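Local coordinates for probable leucine/isoleucine/valine-binding protein (Rhodopirellula baltica, PDB 4KV7) that probably binds leucine, isoleucine, valine or a related small ligand, as a periplasmic-type solute-binding protein of the leucine-binding family, at residues 95-99 with 165-169. The protein carries 1 engineered substitution. Residue numbers count along the deposited sequence, not the author numbering.
Sequences TPTAI and NDSYG. With FMT (formic acid), chain B.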
loop_
_atom_site.group_PDB
_atom_site.type_symbol
_atom_site.label_atom_id
_atom_site.label_comp_id
_atom_site.label_asym_id
_atom_site.label_seq_id
_atom_site.Cartn_x
_atom_site.Cartn_y
_atom_site.Cartn_z
ATOM N N THR A 95 -5.645 -4.608 5.187
ATOM C CA THR A 95 -6.972 -4.152 5.583
ATOM C C THR A 95 -7.597 -4.953 6.734
ATOM O O THR A 95 -7.943 -4.361 7.757
ATOM C CB THR A 95 -7.906 -4.077 4.354
ATOM O OG1 THR A 95 -7.381 -3.117 3.423
ATOM C CG2 THR A 95 -9.320 -3.704 4.754
ATOM N N PRO A 96 -7.735 -6.288 6.594
ATOM C CA PRO A 96 -8.299 -6.994 7.751
ATOM C C PRO A 96 -7.416 -6.873 8.999
ATOM O O PRO A 96 -7.935 -6.850 10.120
ATOM C CB PRO A 96 -8.391 -8.450 7.267
ATOM C CG PRO A 96 -7.445 -8.529 6.081
ATOM C CD PRO A 96 -7.530 -7.190 5.445
ATOM N N THR A 97 -6.107 -6.781 8.801
ATOM C CA THR A 97 -5.183 -6.532 9.902
ATOM C C THR A 97 -5.416 -5.132 10.504
ATOM O O THR A 97 -5.548 -4.996 11.725
ATOM C CB THR A 97 -3.752 -6.691 9.432
ATOM O OG1 THR A 97 -3.622 -5.933 8.224
ATOM C CG2 THR A 97 -3.417 -8.163 9.155
ATOM N N ALA A 98 -5.499 -4.094 9.673
ATOM C CA ALA A 98 -5.772 -2.742 10.177
ATOM C C ALA A 98 -7.090 -2.678 10.939
ATOM O O ALA A 98 -7.200 -1.981 11.946
ATOM C CB ALA A 98 -5.772 -1.720 9.047
ATOM N N ILE A 99 -8.101 -3.388 10.461
ATOM C CA ILE A 99 -9.399 -3.339 11.112
ATOM C C ILE A 99 -9.313 -3.886 12.548
ATOM O O ILE A 99 -9.971 -3.379 13.463
ATOM C CB ILE A 99 -10.466 -4.013 10.235
ATOM C CG1 ILE A 99 -10.777 -3.101 9.040
ATOM C CG2 ILE A 99 -11.719 -4.317 11.036
ATOM C CD1 ILE A 99 -11.553 -3.770 7.927
ATOM N N ASN A 165 -11.280 -12.798 -0.470
ATOM C CA ASN A 165 -12.602 -12.966 0.117
ATOM C C ASN A 165 -12.639 -12.504 1.568
ATOM O O ASN A 165 -12.814 -13.303 2.487
ATOM C CB ASN A 165 -13.049 -14.419 -0.015
ATOM C CG ASN A 165 -14.548 -14.560 -0.073
ATOM O OD1 ASN A 165 -15.279 -13.571 -0.107
ATOM N ND2 ASN A 165 -15.020 -15.801 -0.099
ATOM N N ASP A 166 -12.458 -11.200 1.754
ATOM C CA ASP A 166 -12.403 -10.583 3.073
ATOM C C ASP A 166 -12.590 -9.085 2.912
ATOM O O ASP A 166 -12.982 -8.613 1.834
ATOM C CB ASP A 166 -11.092 -10.918 3.822
ATOM C CG ASP A 166 -9.846 -10.381 3.134
ATOM O OD1 ASP A 166 -9.959 -9.565 2.196
ATOM O OD2 ASP A 166 -8.730 -10.762 3.569
ATOM N N SER A 167 -12.303 -8.334 3.971
ATOM C CA SER A 167 -12.528 -6.893 3.937
ATOM C C SER A 167 -11.658 -6.148 2.921
ATOM O O SER A 167 -12.036 -5.062 2.462
ATOM C CB SER A 167 -12.332 -6.295 5.321
ATOM O OG SER A 167 -11.058 -6.638 5.843
ATOM N N TYR A 168 -10.499 -6.693 2.559
ATOM C CA TYR A 168 -9.664 -6.092 1.523
ATOM C C TYR A 168 -10.353 -6.203 0.171
ATOM O O TYR A 168 -10.580 -5.199 -0.524
ATOM C CB TYR A 168 -8.289 -6.773 1.496
ATOM C CG TYR A 168 -7.445 -6.531 0.270
ATOM C CD1 TYR A 168 -7.398 -5.284 -0.360
ATOM C CD2 TYR A 168 -6.645 -7.551 -0.239
ATOM C CE1 TYR A 168 -6.587 -5.073 -1.441
ATOM C CE2 TYR A 168 -5.836 -7.355 -1.336
ATOM C CZ TYR A 168 -5.824 -6.115 -1.951
ATOM O OH TYR A 168 -5.026 -5.898 -3.054
ATOM N N GLY A 169 -10.681 -7.427 -0.217
ATOM C CA GLY A 169 -11.318 -7.634 -1.496
ATOM C C GLY A 169 -12.654 -6.930 -1.575
ATOM O O GLY A 169 -12.991 -6.351 -2.617
HETATM C C FMT B . -5.140 -5.154 1.867
HETATM O O1 FMT B . -5.453 -3.956 1.904
HETATM O O2 FMT B . -5.323 -5.971 2.779
#
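This is an interdomain contact between the two lobes, across what is probably the ligand cleft, where the N-terminal ends of helices 95-107 and 167-183 meet. It is made by van der Waals packing, with no hydrogen bond between the segments. S167 sits at the centre: S167 OG lies 3.4 Å from P96 CA, 3.6 Å from T95 CG2 and 3.6 Å from I99 CD1. P96 CD also packs on Y168 CB at 4.0 Å. D166 N-caps helix 167-183 through weak bonds from Y168 N and G169 N to D166 OD1. D166 OD2 accepts a hydrogen bond from Q164 and forms a salt bridge with R198.

Formic acid, probably from the crystallisation liquor, lies beside the contact. T95 N donates to FMT O2 (2.8 Å) and T95 OG1 to FMT O1 (2.6 Å). The Y168 ring covers FMT with one face, while its OH bonds to G224 O. Y68 and Y138 also hydrogen-bond to FMT. Two lobes meeting here are consistent with a closed form of the periplasmic binding protein fold.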